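Local coordinates for protein rhamnonate dehydratase (Gibberella zeae PH-1, PDB 3FXG) that probably dehydrates L-rhamnonate as a magnesium-dependent lyase of the enolase superfamily, at residues 181-195 with 217-231. Residues are numbered along the deposited sequence; the frame is centred on the assembly and turned at random.
Sequences FWGGKVPLPFCPDDG and FPIMVDCYMSLNVSY. With MG (magnesium ion), chain I.
With CG anti to the backbone N in both Lys185 (chi1 -173°) and Asp222 (chi1 -168°), these side chains leave the same face of two neighbouring parallel strands, 184-187 and 219-222, of the enolase-type TIM barrel, and Lys185 CE comes to 3.7 Å from Asp222 OD2; helix 195-213 completes the beta-alpha-beta unit. Five backbone hydrogen bonds set the register, from Gly184 N to Pro218 O (2.9 Å) through Leu188 N to Asp222 O. Asp222 OD2 binds magnesium at 2.2 Å, a site completed by Glu248, Glu275 and waters. Its other oxygen, OD1, accepts from Tyr224 N in an Asx turn and from a metal-bound water, so three bonds fix the carboxylate. Lys185 NZ donates to a second metal-bound water and forms salt bridges with Glu248 and Glu345. On the same face, Met220, a selenomethionine, brings CE to Trp182 CH2 (3.6 Å), with SE oblique to the indole. Past the strands, Leu188 CD2 meets Leu227 CD2 at 3.8 Å, and Pro192 CG lies over the Tyr231 ring in a CH-pi contact, 3.8 Å from its centroid. Tyr231 OH, also hydrogen-bonded to Asn202, shares one water with Gly195 O and Cys191 O, the latter 2.8 Å from the water oxygen.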
ATOM      1  N   PHE A 181     -26.204 -17.697 -31.486  1.00 15.48           N
ATOM      2  CA  PHE A 181     -25.476 -17.344 -30.266  1.00 14.90           C
ATOM      3  C   PHE A 181     -24.813 -15.987 -30.497  1.00 15.89           C
ATOM      4  O   PHE A 181     -24.418 -15.675 -31.624  1.00 15.83           O
ATOM      5  CB  PHE A 181     -24.431 -18.419 -29.952  1.00 14.00           C
ATOM      6  CG  PHE A 181     -25.029 -19.734 -29.532  1.00 13.60           C
ATOM      7  CD1 PHE A 181     -25.385 -19.959 -28.206  1.00 14.11           C
ATOM      8  CD2 PHE A 181     -25.276 -20.733 -30.469  1.00 12.67           C
ATOM      9  CE1 PHE A 181     -25.980 -21.160 -27.818  1.00 12.88           C
ATOM     10  CE2 PHE A 181     -25.870 -21.938 -30.094  1.00 14.06           C
ATOM     11  CZ  PHE A 181     -26.225 -22.151 -28.762  1.00 14.56           C
ATOM     12  N   TRP A 182     -24.697 -15.174 -29.446  1.00 15.13           N
ATOM     13  CA  TRP A 182     -24.105 -13.849 -29.600  1.00 15.33           C
ATOM     14  C   TRP A 182     -22.588 -13.842 -29.731  1.00 13.55           C
ATOM     15  O   TRP A 182     -22.010 -12.867 -30.207  1.00 14.69           O
ATOM     16  CB  TRP A 182     -24.534 -12.906 -28.454  1.00 14.16           C
ATOM     17  CG  TRP A 182     -23.998 -13.222 -27.072  1.00 15.03           C
ATOM     18  CD1 TRP A 182     -24.640 -13.910 -26.078  1.00 14.63           C
ATOM     19  CD2 TRP A 182     -22.727 -12.831 -26.528  1.00 16.13           C
ATOM     20  NE1 TRP A 182     -23.850 -13.969 -24.953  1.00 15.67           N
ATOM     21  CE2 TRP A 182     -22.671 -13.317 -25.201  1.00 15.70           C
ATOM     22  CE3 TRP A 182     -21.629 -12.118 -27.033  1.00 16.99           C
ATOM     23  CZ2 TRP A 182     -21.559 -13.116 -24.372  1.00 16.63           C
ATOM     24  CZ3 TRP A 182     -20.521 -11.916 -26.206  1.00 18.75           C
ATOM     25  CH2 TRP A 182     -20.498 -12.415 -24.890  1.00 17.51           C
ATOM     26  N   GLY A 183     -21.949 -14.931 -29.318  1.00 14.04           N
ATOM     27  CA  GLY A 183     -20.502 -15.019 -29.406  1.00 12.42           C
ATOM     28  C   GLY A 183     -20.022 -16.458 -29.382  1.00 12.52           C
ATOM     29  O   GLY A 183     -20.789 -17.377 -29.076  1.00 12.57           O
ATOM     30  N   GLY A 184     -18.750 -16.660 -29.706  1.00 11.61           N
ATOM     31  CA  GLY A 184     -18.198 -18.003 -29.703  1.00 11.56           C
ATOM     32  C   GLY A 184     -16.905 -18.087 -28.917  1.00 11.84           C
ATOM     33  O   GLY A 184     -16.022 -17.254 -29.097  1.00 12.92           O
ATOM     34  N   LYS A 185     -16.793 -19.082 -28.039  1.00 12.23           N
ATOM     35  CA  LYS A 185     -15.578 -19.262 -27.242  1.00 12.93           C
ATOM     36  C   LYS A 185     -14.865 -20.528 -27.696  1.00 13.32           C
ATOM     37  O   LYS A 185     -15.427 -21.623 -27.637  1.00 15.46           O
ATOM     38  CB  LYS A 185     -15.910 -19.370 -25.750  1.00 11.93           C
ATOM     39  CG  LYS A 185     -14.674 -19.386 -24.847  1.00 14.91           C
ATOM     40  CD  LYS A 185     -15.042 -19.266 -23.360  1.00 14.31           C
ATOM     41  CE  LYS A 185     -15.802 -20.488 -22.866  1.00 14.10           C
ATOM     42  NZ  LYS A 185     -16.227 -20.346 -21.440  1.00 15.64           N
ATOM     43  N   VAL A 186     -13.624 -20.374 -28.141  1.00 13.69           N
ATOM     44  CA  VAL A 186     -12.841 -21.501 -28.628  1.00 12.58           C
ATOM     45  C   VAL A 186     -11.749 -21.930 -27.646  1.00 13.44           C
ATOM     46  O   VAL A 186     -11.251 -21.126 -26.859  1.00 13.24           O
ATOM     47  CB  VAL A 186     -12.189 -21.162 -29.994  1.00 11.31           C
ATOM     48  CG1 VAL A 186     -13.273 -20.848 -31.021  1.00 13.30           C
ATOM     49  CG2 VAL A 186     -11.258 -19.973 -29.850  1.00 12.25           C
ATOM     50  N   PRO A 187     -11.379 -23.216 -27.669  1.00 13.80           N
ATOM     51  CA  PRO A 187     -10.336 -23.704 -26.764  1.00 13.57           C
ATOM     52  C   PRO A 187      -8.936 -23.489 -27.349  1.00 14.57           C
ATOM     53  O   PRO A 187      -8.685 -23.805 -28.513  1.00 14.66           O
ATOM     54  CB  PRO A 187     -10.690 -25.180 -26.602  1.00 14.58           C
ATOM     55  CG  PRO A 187     -11.237 -25.533 -27.952  1.00 15.53           C
ATOM     56  CD  PRO A 187     -12.081 -24.334 -28.330  1.00 13.57           C
ATOM     57  N   LEU A 188      -8.039 -22.929 -26.539  1.00 12.82           N
ATOM     58  CA  LEU A 188      -6.662 -22.680 -26.959  1.00 13.11           C
ATOM     59  C   LEU A 188      -6.010 -24.046 -27.137  1.00 13.75           C
ATOM     60  O   LEU A 188      -6.024 -24.868 -26.224  1.00 13.44           O
ATOM     61  CB  LEU A 188      -5.917 -21.885 -25.887  1.00 14.31           C
ATOM     62  CG  LEU A 188      -4.532 -21.369 -26.278  1.00 12.25           C
ATOM     63  CD1 LEU A 188      -4.686 -20.208 -27.250  1.00 12.85           C
ATOM     64  CD2 LEU A 188      -3.784 -20.917 -25.033  1.00 12.40           C
ATOM     65  N   PRO A 189      -5.426 -24.303 -28.316  1.00 14.72           N
ATOM     66  CA  PRO A 189      -4.780 -25.583 -28.616  1.00 13.98           C
ATOM     67  C   PRO A 189      -3.434 -25.952 -27.992  1.00 15.34           C
ATOM     68  O   PRO A 189      -3.225 -27.114 -27.640  1.00 15.04           O
ATOM     69  CB  PRO A 189      -4.713 -25.573 -30.142  1.00 15.00           C
ATOM     70  CG  PRO A 189      -4.475 -24.130 -30.445  1.00 13.81           C
ATOM     71  CD  PRO A 189      -5.445 -23.432 -29.506  1.00 11.99           C
ATOM     72  N   PHE A 190      -2.526 -24.995 -27.837  1.00 16.02           N
ATOM     73  CA  PHE A 190      -1.208 -25.334 -27.301  1.00 16.89           C
ATOM     74  C   PHE A 190      -0.794 -24.633 -26.012  1.00 17.70           C
ATOM     75  O   PHE A 190      -1.122 -23.469 -25.789  1.00 17.67           O
ATOM     76  CB  PHE A 190      -0.172 -25.103 -28.401  1.00 18.02           C
ATOM     77  CG  PHE A 190      -0.564 -25.722 -29.713  1.00 20.70           C
ATOM     78  CD1 PHE A 190      -0.547 -27.105 -29.877  1.00 22.02           C
ATOM     79  CD2 PHE A 190      -1.040 -24.930 -30.754  1.00 20.56           C
ATOM     80  CE1 PHE A 190      -1.004 -27.692 -31.058  1.00 22.79           C
ATOM     81  CE2 PHE A 190      -1.500 -25.507 -31.938  1.00 22.81           C
ATOM     82  CZ  PHE A 190      -1.482 -26.890 -32.088  1.00 21.92           C
ATOM     83  N   CYS A 191      -0.067 -25.366 -25.169  1.00 17.33           N
ATOM     84  CA  CYS A 191       0.396 -24.861 -23.881  1.00 18.47           C
ATOM     85  C   CYS A 191       1.769 -24.191 -23.981  1.00 18.60           C
ATOM     86  O   CYS A 191       2.450 -24.298 -24.998  1.00 18.55           O
ATOM     87  CB  CYS A 191       0.451 -26.005 -22.862  1.00 18.84           C
ATOM     88  SG  CYS A 191       1.848 -27.139 -23.079  1.00 23.61           S
ATOM     89  N   PRO A 192       2.190 -23.489 -22.916  1.00 19.39           N
ATOM     90  CA  PRO A 192       3.483 -22.797 -22.893  1.00 19.75           C
ATOM     91  C   PRO A 192       4.701 -23.676 -23.188  1.00 20.39           C
ATOM     92  O   PRO A 192       5.686 -23.206 -23.754  1.00 18.98           O
ATOM     93  CB  PRO A 192       3.528 -22.203 -21.486  1.00 19.48           C
ATOM     94  CG  PRO A 192       2.084 -21.930 -21.197  1.00 19.81           C
ATOM     95  CD  PRO A 192       1.421 -23.194 -21.692  1.00 20.32           C
ATOM     96  N   ASP A 193       4.637 -24.947 -22.804  1.00 21.86           N
ATOM     97  CA  ASP A 193       5.760 -25.846 -23.034  1.00 24.70           C
ATOM     98  C   ASP A 193       6.046 -26.118 -24.507  1.00 24.99           C
ATOM     99  O   ASP A 193       7.054 -26.737 -24.843  1.00 24.50           O
ATOM    100  CB  ASP A 193       5.549 -27.159 -22.281  1.00 27.82           C
ATOM    101  CG  ASP A 193       5.672 -26.985 -20.781  1.00 32.88           C
ATOM    102  OD1 ASP A 193       6.710 -26.455 -20.329  1.00 35.48           O
ATOM    103  OD2 ASP A 193       4.739 -27.373 -20.052  1.00 36.65           O
ATOM    104  N   ASP A 194       5.163 -25.656 -25.386  1.00 24.63           N
ATOM    105  CA  ASP A 194       5.368 -25.832 -26.819  1.00 24.92           C
ATOM    106  C   ASP A 194       6.169 -24.643 -27.343  1.00 23.62           C
ATOM    107  O   ASP A 194       6.395 -24.502 -28.545  1.00 23.82           O
ATOM    108  CB  ASP A 194       4.026 -25.944 -27.547  1.00 26.86           C
ATOM    109  CG  ASP A 194       3.478 -27.361 -27.540  1.00 30.27           C
ATOM    110  OD1 ASP A 194       3.714 -28.090 -26.554  1.00 31.18           O
ATOM    111  OD2 ASP A 194       2.800 -27.746 -28.515  1.00 33.12           O
ATOM    112  N   GLY A 195       6.594 -23.790 -26.416  1.00 22.31           N
ATOM    113  CA  GLY A 195       7.396 -22.632 -26.762  1.00 19.95           C
ATOM    114  C   GLY A 195       6.829 -21.669 -27.786  1.00 21.29           C
ATOM    115  O   GLY A 195       5.621 -21.614 -28.018  1.00 20.50           O
ATOM    116  N   PHE A 217     -18.143 -10.366 -34.970  1.00 21.14           N
ATOM    117  CA  PHE A 217     -18.582 -11.451 -34.100  1.00 19.00           C
ATOM    118  C   PHE A 217     -17.652 -11.671 -32.904  1.00 17.05           C
ATOM    119  O   PHE A 217     -16.464 -11.941 -33.069  1.00 17.05           O
ATOM    120  CB  PHE A 217     -18.706 -12.753 -34.889  1.00 18.34           C
ATOM    121  CG  PHE A 217     -19.424 -13.837 -34.141  1.00 17.40           C
ATOM    122  CD1 PHE A 217     -20.787 -13.723 -33.868  1.00 17.99           C
ATOM    123  CD2 PHE A 217     -18.739 -14.955 -33.681  1.00 16.95           C
ATOM    124  CE1 PHE A 217     -21.458 -14.711 -33.148  1.00 15.28           C
ATOM    125  CE2 PHE A 217     -19.402 -15.947 -32.960  1.00 17.34           C
ATOM    126  CZ  PHE A 217     -20.761 -15.825 -32.694  1.00 15.93           C
ATOM    127  N   PRO A 218     -18.190 -11.566 -31.679  1.00 15.97           N
ATOM    128  CA  PRO A 218     -17.373 -11.761 -30.478  1.00 16.18           C
ATOM    129  C   PRO A 218     -16.747 -13.150 -30.381  1.00 15.40           C
ATOM    130  O   PRO A 218     -17.429 -14.163 -30.526  1.00 15.81           O
ATOM    131  CB  PRO A 218     -18.359 -11.497 -29.340  1.00 15.32           C
ATOM    132  CG  PRO A 218     -19.324 -10.517 -29.946  1.00 15.88           C
ATOM    133  CD  PRO A 218     -19.541 -11.102 -31.322  1.00 16.75           C
ATOM    134  N   ILE A 219     -15.440 -13.183 -30.139  1.00 14.98           N
ATOM    135  CA  ILE A 219     -14.707 -14.433 -29.992  1.00 14.57           C
ATOM    136  C   ILE A 219     -13.972 -14.406 -28.658  1.00 15.09           C
ATOM    137  O   ILE A 219     -13.228 -13.466 -28.369  1.00 15.16           O
ATOM    138  CB  ILE A 219     -13.660 -14.626 -31.115  1.00 16.51           C
ATOM    139  CG1 ILE A 219     -14.364 -14.850 -32.453  1.00 17.98           C
ATOM    140  CG2 ILE A 219     -12.751 -15.814 -30.788  1.00 15.69           C
ATOM    141  CD1 ILE A 219     -13.413 -15.005 -33.618  1.00 23.09           C
HETATM  142  N   MSE A 220     -14.198 -15.432 -27.847  1.00 15.18           N
HETATM  143  CA  MSE A 220     -13.550 -15.554 -26.549  1.00 15.29           C
HETATM  144  C   MSE A 220     -12.600 -16.751 -26.625  1.00 14.95           C
HETATM  145  O   MSE A 220     -12.784 -17.636 -27.457  1.00 13.64           O
HETATM  146  CB  MSE A 220     -14.591 -15.782 -25.447  1.00 16.48           C
HETATM  147  CG  MSE A 220     -15.523 -14.596 -25.194  1.00 18.15           C
HETATM  148 SE   MSE A 220     -16.840 -14.269 -26.594  1.00 28.92          SE
HETATM  149  CE  MSE A 220     -18.366 -15.146 -25.783  1.00 21.99           C
ATOM    150  N   VAL A 221     -11.590 -16.780 -25.763  1.00 12.87           N
ATOM    151  CA  VAL A 221     -10.633 -17.881 -25.774  1.00 14.11           C
ATOM    152  C   VAL A 221     -10.537 -18.573 -24.420  1.00 14.82           C
ATOM    153  O   VAL A 221     -10.235 -17.937 -23.408  1.00 15.02           O
ATOM    154  CB  VAL A 221      -9.225 -17.382 -26.179  1.00 13.44           C
ATOM    155  CG1 VAL A 221      -8.255 -18.555 -26.262  1.00 13.09           C
ATOM    156  CG2 VAL A 221      -9.302 -16.650 -27.522  1.00 13.56           C
ATOM    157  N   ASP A 222     -10.794 -19.876 -24.404  1.00 14.59           N
ATOM    158  CA  ASP A 222     -10.721 -20.649 -23.167  1.00 16.64           C
ATOM    159  C   ASP A 222      -9.339 -21.277 -23.070  1.00 15.67           C
ATOM    160  O   ASP A 222      -8.891 -21.947 -24.000  1.00 15.69           O
ATOM    161  CB  ASP A 222     -11.789 -21.739 -23.155  1.00 17.19           C
ATOM    162  CG  ASP A 222     -11.956 -22.372 -21.787  1.00 19.21           C
ATOM    163  OD1 ASP A 222     -10.990 -22.980 -21.283  1.00 17.57           O
ATOM    164  OD2 ASP A 222     -13.058 -22.256 -21.215  1.00 21.46           O
ATOM    165  N   CYS A 223      -8.669 -21.067 -21.940  1.00 14.28           N
ATOM    166  CA  CYS A 223      -7.321 -21.588 -21.747  1.00 14.33           C
ATOM    167  C   CYS A 223      -7.202 -22.736 -20.740  1.00 14.39           C
ATOM    168  O   CYS A 223      -6.099 -23.208 -20.456  1.00 15.12           O
ATOM    169  CB  CYS A 223      -6.386 -20.438 -21.358  1.00 14.10           C
ATOM    170  SG  CYS A 223      -6.339 -19.086 -22.584  1.00 14.24           S
ATOM    171  N   TYR A 224      -8.339 -23.180 -20.214  1.00 12.83           N
ATOM    172  CA  TYR A 224      -8.406 -24.287 -19.257  1.00 13.44           C
ATOM    173  C   TYR A 224      -7.239 -24.357 -18.255  1.00 12.06           C
ATOM    174  O   TYR A 224      -6.506 -25.348 -18.215  1.00 11.47           O
ATOM    175  CB  TYR A 224      -8.522 -25.616 -20.029  1.00 13.59           C
ATOM    176  CG  TYR A 224      -9.009 -26.793 -19.202  1.00 15.56           C
ATOM    177  CD1 TYR A 224     -10.288 -26.796 -18.638  1.00 15.81           C
ATOM    178  CD2 TYR A 224      -8.185 -27.894 -18.967  1.00 14.74           C
ATOM    179  CE1 TYR A 224     -10.733 -27.872 -17.853  1.00 16.80           C
ATOM    180  CE2 TYR A 224      -8.618 -28.969 -18.186  1.00 15.20           C
ATOM    181  CZ  TYR A 224      -9.890 -28.950 -17.631  1.00 16.84           C
ATOM    182  OH  TYR A 224     -10.303 -29.997 -16.836  1.00 14.97           O
HETATM  183  N   MSE A 225      -7.096 -23.305 -17.447  1.00 12.30           N
HETATM  184  CA  MSE A 225      -6.056 -23.187 -16.416  1.00 13.69           C
HETATM  185  C   MSE A 225      -4.676 -23.726 -16.814  1.00 13.49           C
HETATM  186  O   MSE A 225      -3.909 -24.191 -15.969  1.00 14.13           O
HETATM  187  CB  MSE A 225      -6.541 -23.864 -15.113  1.00 18.60           C
HETATM  188  CG  MSE A 225      -6.878 -25.353 -15.212  1.00 22.63           C
HETATM  189 SE   MSE A 225      -7.860 -26.111 -13.668  1.00 31.64          SE
HETATM  190  CE  MSE A 225      -8.734 -27.562 -14.599  1.00 24.91           C
ATOM    191  N   SER A 226      -4.330 -23.595 -18.091  1.00 12.48           N
ATOM    192  CA  SER A 226      -3.074 -24.148 -18.590  1.00 13.78           C
ATOM    193  C   SER A 226      -1.879 -23.235 -18.839  1.00 13.31           C
ATOM    194  O   SER A 226      -0.801 -23.729 -19.164  1.00 12.91           O
ATOM    195  CB  SER A 226      -3.349 -24.908 -19.886  1.00 14.36           C
ATOM    196  OG  SER A 226      -3.645 -23.995 -20.934  1.00 15.43           O
ATOM    197  N   LEU A 227      -2.043 -21.922 -18.712  1.00 11.71           N
ATOM    198  CA  LEU A 227      -0.922 -21.031 -18.984  1.00 11.52           C
ATOM    199  C   LEU A 227      -0.253 -20.508 -17.719  1.00 11.57           C
ATOM    200  O   LEU A 227      -0.421 -21.059 -16.629  1.00 12.39           O
ATOM    201  CB  LEU A 227      -1.388 -19.848 -19.847  1.00  9.33           C
ATOM    202  CG  LEU A 227      -2.301 -20.207 -21.026  1.00 11.46           C
ATOM    203  CD1 LEU A 227      -2.653 -18.940 -21.797  1.00 10.57           C
ATOM    204  CD2 LEU A 227      -1.610 -21.224 -21.937  1.00  9.89           C
ATOM    205  N   ASN A 228       0.534 -19.452 -17.883  1.00 11.31           N
ATOM    206  CA  ASN A 228       1.211 -18.817 -16.761  1.00 13.12           C
ATOM    207  C   ASN A 228       1.242 -17.324 -17.071  1.00 13.63           C
ATOM    208  O   ASN A 228       0.899 -16.914 -18.183  1.00 14.26           O
ATOM    209  CB  ASN A 228       2.625 -19.382 -16.582  1.00 13.61           C
ATOM    210  CG  ASN A 228       3.499 -19.169 -17.793  1.00 14.45           C
ATOM    211  OD1 ASN A 228       3.736 -18.036 -18.215  1.00 13.66           O
ATOM    212  ND2 ASN A 228       3.997 -20.262 -18.357  1.00 13.55           N
ATOM    213  N   VAL A 229       1.646 -16.510 -16.102  1.00 12.70           N
ATOM    214  CA  VAL A 229       1.656 -15.064 -16.297  1.00 12.10           C
ATOM    215  C   VAL A 229       2.418 -14.555 -17.512  1.00 12.46           C
ATOM    216  O   VAL A 229       1.855 -13.820 -18.330  1.00 11.22           O
ATOM    217  CB  VAL A 229       2.171 -14.338 -15.031  1.00 13.07           C
ATOM    218  CG1 VAL A 229       2.300 -12.842 -15.297  1.00 12.98           C
ATOM    219  CG2 VAL A 229       1.201 -14.571 -13.878  1.00 11.08           C
ATOM    220  N   SER A 230       3.689 -14.929 -17.636  1.00 11.36           N
ATOM    221  CA  SER A 230       4.496 -14.470 -18.764  1.00 12.84           C
ATOM    222  C   SER A 230       3.939 -14.901 -20.115  1.00 13.42           C
ATOM    223  O   SER A 230       3.855 -14.094 -21.044  1.00 13.77           O
ATOM    224  CB  SER A 230       5.937 -14.978 -18.638  1.00 15.59           C
ATOM    225  OG  SER A 230       6.588 -14.390 -17.526  1.00 21.14           O
ATOM    226  N   TYR A 231       3.569 -16.172 -20.228  1.00 12.42           N
ATOM    227  CA  TYR A 231       3.042 -16.679 -21.490  1.00 12.84           C
ATOM    228  C   TYR A 231       1.736 -15.985 -21.862  1.00 11.70           C
ATOM    229  O   TYR A 231       1.530 -15.605 -23.018  1.00 11.32           O
ATOM    230  CB  TYR A 231       2.818 -18.190 -21.415  1.00 12.36           C
ATOM    231  CG  TYR A 231       2.488 -18.803 -22.756  1.00 13.12           C
ATOM    232  CD1 TYR A 231       3.500 -19.186 -23.638  1.00 14.56           C
ATOM    233  CD2 TYR A 231       1.163 -18.971 -23.159  1.00 14.94           C
ATOM    234  CE1 TYR A 231       3.199 -19.726 -24.890  1.00 16.17           C
ATOM    235  CE2 TYR A 231       0.851 -19.503 -24.404  1.00 13.78           C
ATOM    236  CZ  TYR A 231       1.872 -19.880 -25.264  1.00 15.07           C
ATOM    237  OH  TYR A 231       1.560 -20.416 -26.491  1.00 15.47           O
TER
HETATM  238 MG    MG I 501     -14.005 -22.438 -19.207  1.00 20.55          MG
HETATM  239  O   HOH W   1     -16.130 -23.150 -20.272  1.00 18.76           O
HETATM  240  O   HOH W   2       3.254 -22.445 -26.947  1.00 16.25           O
HETATM  241  O   HOH W   3     -11.921 -23.248 -18.732  1.00 22.76           O